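PDB 2WNW: activated BY transcription factor SSRB from Salmonella enterica, which belongs to glycoside hydrolase family 30 and joins a TIM-barrel domain to a beta-sandwich domain. Local coordinates for residues L245-A249 and Q279-Q283; L265-Y270 and L290-C296. All coordinates share one frame; numbering follows the deposited sequence.

Contact 1: residues L245-A249 and Q279-Q283; sequences LVDWA and QYLAQ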
loop_
_atom_site.group_PDB
_atom_site.type_symbol
_atom_site.label_atom_id
_atom_site.label_comp_id
_atom_site.label_asym_id
_atom_site.label_seq_id
_atom_site.Cartn_x
_atom_site.Cartn_y
_atom_site.Cartn_z
ATOM N N LEU A 245 -5.706 7.371 13.776
ATOM C CA LEU A 245 -4.286 7.700 13.830
ATOM C C LEU A 245 -3.890 9.098 13.330
ATOM O O LEU A 245 -3.268 9.877 14.061
ATOM C CB LEU A 245 -3.514 6.632 13.052
ATOM C CG LEU A 245 -2.058 6.329 13.393
ATOM C CD1 LEU A 245 -1.893 6.129 14.889
ATOM C CD2 LEU A 245 -1.637 5.072 12.631
ATOM N N VAL A 246 -4.241 9.418 12.090
ATOM C CA VAL A 246 -3.879 10.714 11.524
ATOM C C VAL A 246 -4.540 11.899 12.227
ATOM O O VAL A 246 -3.876 12.899 12.516
ATOM C CB VAL A 246 -4.191 10.763 10.012
ATOM C CG1 VAL A 246 -3.877 12.143 9.456
ATOM C CG2 VAL A 246 -3.364 9.705 9.282
ATOM N N ASP A 247 -5.837 11.791 12.508
ATOM C CA ASP A 247 -6.556 12.876 13.175
ATOM C C ASP A 247 -5.909 13.255 14.508
ATOM O O ASP A 247 -5.727 14.436 14.813
ATOM C CB ASP A 247 -8.021 12.492 13.428
ATOM C CG ASP A 247 -8.810 12.274 12.144
ATOM O OD1 ASP A 247 -8.633 13.057 11.188
ATOM O OD2 ASP A 247 -9.628 11.325 12.099
ATOM N N TRP A 248 -5.569 12.242 15.300
ATOM C CA TRP A 248 -4.958 12.449 16.608
ATOM C C TRP A 248 -3.551 13.019 16.500
ATOM O O TRP A 248 -3.200 13.975 17.196
ATOM C CB TRP A 248 -4.916 11.123 17.360
ATOM C CG TRP A 248 -4.685 11.245 18.830
ATOM C CD1 TRP A 248 -3.500 11.090 19.494
ATOM C CD2 TRP A 248 -5.684 11.448 19.831
ATOM N NE1 TRP A 248 -3.706 11.167 20.851
ATOM C CE2 TRP A 248 -5.038 11.388 21.085
ATOM C CE3 TRP A 248 -7.068 11.668 19.791
ATOM C CZ2 TRP A 248 -5.730 11.539 22.292
ATOM C CZ3 TRP A 248 -7.757 11.816 20.993
ATOM C CH2 TRP A 248 -7.086 11.750 22.224
ATOM N N ALA A 249 -2.746 12.426 15.624
ATOM C CA ALA A 249 -1.376 12.879 15.429
ATOM C C ALA A 249 -1.348 14.346 15.006
ATOM O O ALA A 249 -0.542 15.133 15.506
ATOM C CB ALA A 249 -0.684 12.007 14.371
ATOM N N GLN A 279 1.277 4.862 6.848
ATOM C CA GLN A 279 2.152 5.363 5.792
ATOM C C GLN A 279 2.194 6.886 5.698
ATOM O O GLN A 279 3.266 7.470 5.521
ATOM C CB GLN A 279 1.740 4.776 4.441
ATOM C CG GLN A 279 2.696 5.135 3.321
ATOM C CD GLN A 279 2.702 4.101 2.223
ATOM O OE1 GLN A 279 1.711 3.928 1.511
ATOM N NE2 GLN A 279 3.820 3.393 2.085
ATOM N N TYR A 280 1.037 7.528 5.820
ATOM C CA TYR A 280 0.980 8.986 5.755
ATOM C C TYR A 280 1.811 9.593 6.887
ATOM O O TYR A 280 2.582 10.526 6.672
ATOM C CB TYR A 280 -0.467 9.479 5.870
ATOM C CG TYR A 280 -0.625 10.974 5.656
ATOM C CD1 TYR A 280 -0.450 11.542 4.393
ATOM C CD2 TYR A 280 -0.946 11.820 6.716
ATOM C CE1 TYR A 280 -0.592 12.914 4.190
ATOM C CE2 TYR A 280 -1.090 13.195 6.526
ATOM C CZ TYR A 280 -0.913 13.734 5.263
ATOM O OH TYR A 280 -1.057 15.091 5.069
ATOM N N LEU A 281 1.646 9.069 8.097
ATOM C CA LEU A 281 2.399 9.587 9.236
ATOM C C LEU A 281 3.884 9.265 9.116
ATOM O O LEU A 281 4.734 10.019 9.597
ATOM C CB LEU A 281 1.853 9.022 10.554
ATOM C CG LEU A 281 0.453 9.478 10.986
ATOM C CD1 LEU A 281 0.214 9.024 12.423
ATOM C CD2 LEU A 281 0.329 10.996 10.896
ATOM N N ALA A 282 4.199 8.142 8.478
ATOM C CA ALA A 282 5.591 7.750 8.302
ATOM C C ALA A 282 6.282 8.758 7.385
ATOM O O ALA A 282 7.476 9.019 7.522
ATOM C CB ALA A 282 5.673 6.352 7.699
ATOM N N GLN A 283 5.524 9.328 6.457
ATOM C CA GLN A 283 6.079 10.304 5.525
ATOM C C GLN A 283 6.087 11.712 6.124
ATOM O O GLN A 283 7.003 12.492 5.870
ATOM C CB GLN A 283 5.280 10.279 4.216
ATOM C CG GLN A 283 5.212 8.889 3.585
ATOM C CD GLN A 283 4.258 8.807 2.403
ATOM O OE1 GLN A 283 3.138 9.322 2.453
ATOM N NE2 GLN A 283 4.691 8.138 1.338
#
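Tyr280 opens the second segment's share of the contact by meeting Val246 at about a right angle. Its CD2 lies 4.0 Å from Val246 CG1, and CG2 of the same valine is almost as near, so both methyls bear obliquely on the CD2 side of the ring. The phenol reaches this place because its CG stands anti to the backbone N (chi1 -174°). In the assembly Val246 also packs on Leu37 of the second subunit, and the Tyr280 ring meets His40 of that subunit, which puts this border of the helix pair at the dimer interface.

Leu281, next in sequence, carries most of the remaining packing and is the residue whose CA comes nearest to the first helix, facing Val246. With CG turned away from its own carbonyl carbon (chi1 -68°), it sets CD1 between Leu245 and Ala249, one helical turn apart, while CD2 bears on Ala249 alone. Leu281 CD1 touches Leu245 CG at 3.7 Å and Ala249 CB at 3.7 Å; Leu281 CD2 lies 3.8 Å from Ala249 CB. The branch point Leu281 CG is 4.2 Å from Val246 CG2, a looser approach.

All these contacts are apolar, and the two segments bury 213 Å² between them. The axes of the two short segments come within 10.3 Å at an angle of 35°, a spacing filled largely by Leu281 and Val246 meeting side chain to side chain. Leu245 and Ala249 also rest on Leu265 of strand 264-268, and Leu281 on Leu290 of strand 289-294, as expected of neighbouring helices in the outer layer of a TIM barrel.

Contact 2: residues L265-Y270 and L290-C296; sequences LAFHWY and LLFSEGC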
loop_
_atom_site.group_PDB
_atom_site.type_symbol
_atom_site.label_atom_id
_atom_site.label_comp_id
_atom_site.label_asym_id
_atom_site.label_seq_id
_atom_site.Cartn_x
_atom_site.Cartn_y
_atom_site.Cartn_z
ATOM N N LEU A 265 3.588 7.403 18.198
ATOM C CA LEU A 265 2.252 6.933 18.523
ATOM C C LEU A 265 2.206 5.422 18.516
ATOM O O LEU A 265 2.882 4.775 17.717
ATOM C CB LEU A 265 1.220 7.458 17.522
ATOM C CG LEU A 265 1.023 8.972 17.385
ATOM C CD1 LEU A 265 2.058 9.540 16.424
ATOM C CD2 LEU A 265 -0.378 9.242 16.857
ATOM N N ALA A 266 1.417 4.865 19.426
ATOM C CA ALA A 266 1.245 3.422 19.500
ATOM C C ALA A 266 -0.143 3.166 18.925
ATOM O O ALA A 266 -1.009 4.032 18.996
ATOM C CB ALA A 266 1.313 2.959 20.942
ATOM N N PHE A 267 -0.363 1.994 18.337
ATOM C CA PHE A 267 -1.678 1.701 17.785
ATOM C C PHE A 267 -2.038 0.228 17.872
ATOM O O PHE A 267 -1.168 -0.630 18.033
ATOM C CB PHE A 267 -1.788 2.185 16.333
ATOM C CG PHE A 267 -0.715 1.650 15.423
ATOM C CD1 PHE A 267 0.434 2.392 15.168
ATOM C CD2 PHE A 267 -0.853 0.401 14.826
ATOM C CE1 PHE A 267 1.432 1.898 14.326
ATOM C CE2 PHE A 267 0.141 -0.104 13.982
ATOM C CZ PHE A 267 1.283 0.649 13.735
ATOM N N HIS A 268 -3.336 -0.046 17.777
ATOM C CA HIS A 268 -3.877 -1.398 17.852
ATOM C C HIS A 268 -4.546 -1.731 16.517
ATOM O O HIS A 268 -4.601 -0.885 15.621
ATOM C CB HIS A 268 -4.900 -1.483 18.991
ATOM C CG HIS A 268 -4.373 -1.020 20.318
ATOM N ND1 HIS A 268 -5.184 -0.845 21.419
ATOM C CD2 HIS A 268 -3.120 -0.693 20.717
ATOM C CE1 HIS A 268 -4.454 -0.427 22.439
ATOM N NE2 HIS A 268 -3.197 -0.326 22.040
ATOM N N TRP A 269 -5.076 -2.946 16.389
ATOM C CA TRP A 269 -5.693 -3.358 15.128
ATOM C C TRP A 269 -7.181 -3.677 15.180
ATOM O O TRP A 269 -7.730 -4.202 14.217
ATOM C CB TRP A 269 -4.963 -4.590 14.571
ATOM C CG TRP A 269 -5.209 -5.899 15.320
ATOM C CD1 TRP A 269 -6.295 -6.224 16.092
ATOM C CD2 TRP A 269 -4.392 -7.079 15.273
ATOM N NE1 TRP A 269 -6.206 -7.530 16.520
ATOM C CE2 TRP A 269 -5.049 -8.078 16.031
ATOM C CE3 TRP A 269 -3.170 -7.391 14.657
ATOM C CZ2 TRP A 269 -4.524 -9.369 16.191
ATOM C CZ3 TRP A 269 -2.647 -8.681 14.818
ATOM C CH2 TRP A 269 -3.326 -9.648 15.577
ATOM N N TYR A 270 -7.841 -3.342 16.280
ATOM C CA TYR A 270 -9.242 -3.708 16.439
ATOM C C TYR A 270 -10.293 -3.157 15.475
ATOM O O TYR A 270 -11.428 -3.633 15.488
ATOM C CB TYR A 270 -9.658 -3.472 17.895
ATOM C CG TYR A 270 -8.780 -4.240 18.870
ATOM C CD1 TYR A 270 -7.929 -3.574 19.751
ATOM C CD2 TYR A 270 -8.773 -5.636 18.883
ATOM C CE1 TYR A 270 -7.092 -4.279 20.623
ATOM C CE2 TYR A 270 -7.941 -6.350 19.748
ATOM C CZ TYR A 270 -7.103 -5.663 20.614
ATOM O OH TYR A 270 -6.278 -6.361 21.466
ATOM N N LEU A 290 6.110 4.751 14.957
ATOM C CA LEU A 290 4.730 4.295 14.824
ATOM C C LEU A 290 4.732 2.830 15.242
ATOM O O LEU A 290 4.937 1.932 14.431
ATOM C CB LEU A 290 4.264 4.452 13.377
ATOM C CG LEU A 290 4.388 5.884 12.840
ATOM C CD1 LEU A 290 4.002 5.918 11.365
ATOM C CD2 LEU A 290 3.497 6.823 13.648
ATOM N N LEU A 291 4.496 2.613 16.526
ATOM C CA LEU A 291 4.532 1.288 17.126
ATOM C C LEU A 291 3.208 0.535 17.231
ATOM O O LEU A 291 2.212 1.084 17.701
ATOM C CB LEU A 291 5.140 1.419 18.526
ATOM C CG LEU A 291 5.166 0.223 19.476
ATOM C CD1 LEU A 291 6.146 -0.820 18.964
ATOM C CD2 LEU A 291 5.564 0.701 20.868
ATOM N N PHE A 292 3.203 -0.723 16.795
ATOM C CA PHE A 292 2.004 -1.546 16.934
ATOM C C PHE A 292 2.139 -2.071 18.359
ATOM O O PHE A 292 3.033 -2.871 18.650
ATOM C CB PHE A 292 1.996 -2.724 15.958
ATOM C CG PHE A 292 0.866 -3.680 16.202
ATOM C CD1 PHE A 292 -0.435 -3.345 15.839
ATOM C CD2 PHE A 292 1.087 -4.883 16.866
ATOM C CE1 PHE A 292 -1.505 -4.198 16.142
ATOM C CE2 PHE A 292 0.023 -5.740 17.172
ATOM C CZ PHE A 292 -1.276 -5.388 16.807
ATOM N N SER A 293 1.255 -1.633 19.248
ATOM C CA SER A 293 1.361 -2.022 20.649
ATOM C C SER A 293 0.430 -3.095 21.190
ATOM O O SER A 293 0.655 -3.591 22.292
ATOM C CB SER A 293 1.223 -0.780 21.528
ATOM O OG SER A 293 -0.056 -0.198 21.349
ATOM N N GLU A 294 -0.619 -3.446 20.459
ATOM C CA GLU A 294 -1.527 -4.465 20.965
ATOM C C GLU A 294 -2.533 -4.986 19.951
ATOM O O GLU A 294 -3.089 -4.234 19.157
ATOM C CB GLU A 294 -2.297 -3.937 22.178
ATOM C CG GLU A 294 -3.099 -5.012 22.895
ATOM C CD GLU A 294 -4.270 -4.448 23.672
ATOM O OE1 GLU A 294 -4.049 -3.582 24.546
ATOM O OE2 GLU A 294 -5.413 -4.876 23.405
ATOM N N GLY A 295 -2.764 -6.291 20.010
ATOM C CA GLY A 295 -3.719 -6.930 19.133
ATOM C C GLY A 295 -3.916 -8.357 19.606
ATOM O O GLY A 295 -3.022 -8.940 20.226
ATOM N N CYS A 296 -5.096 -8.910 19.344
ATOM C CA CYS A 296 -5.402 -10.288 19.710
ATOM C C CYS A 296 -6.652 -10.712 18.952
ATOM O O CYS A 296 -7.303 -9.892 18.296
ATOM C CB CYS A 296 -5.641 -10.422 21.224
ATOM S SG CYS A 296 -7.189 -9.692 21.846
#
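Glu294 OE2 accepts the short bond from Tyr270 OH, 2.6 Å long, on its anti lone pair, and a glycerol molecule is hydrogen-bonded to the same oxygen. The phenol ring and the carboxylate planes stand 67° apart. OE1, the other oxygen, forms a salt bridge with Arg87, so both ends of the carboxylate are held and its rotation is restricted. Glu294 CB lies over one face of the His268 imidazole, 3.8 Å from the ring centroid. His268 NE2 and Ser293 OG are each hydrogen-bonded to Asp239, which ties both side chains to strand 234-239.

Strands 264-268 and 289-294 are parallel neighbours in the eight-stranded TIM barrel, joined through helix 275-284 as a beta-alpha-beta crossover; the glycerol lies at their C-terminal ends, where pockets of this fold are found. Backbone bonds alternate between them: Leu291 N to Leu265 O, Phe267 N to Leu291 O at 2.8 Å, and Ser293 N to Phe267 O.

Towards the helix layer, the Phe267 ring has Phe292 CA over one face, 4.0 Å from its centroid, and crosses the Phe292 side chain at about a right angle. Its first torsion places CG between the backbone N and the carbonyl carbon (chi1 55°), folding the ring back over the neighbouring strand.

Beyond the strands, Gly295 CA sits over the five-membered ring of Trp269, 3.7 Å from the centroid. The indole NE1 donates within its ring plane to Cys296 O, 3.2 Å away, while on the six-membered side Trp269 CE3 meets Phe292 CZ at 3.5 Å.

The two contacts lie in adjacent layers of one TIM barrel, their centres about 13 Å apart: contact 1 in the outer helices, contact 2 in the inner strands. Along the chain their segments alternate, as helix 245-252, strand 264-268, helix 275-284 and strand 289-294, so each contact spans an element of the other. They touch directly. Ala249 CB packs on Leu265 CD2 at 3.7 Å, and Leu281 CB on Leu290 CD1 at 3.9 Å. The centre of contact 1 lies about 19 Å from that of the chain, that of contact 2 about 7 Å, and contact 2 reaches the bound glycerol through Glu294. The helix pair thus lies between the second subunit and the strands of the barrel.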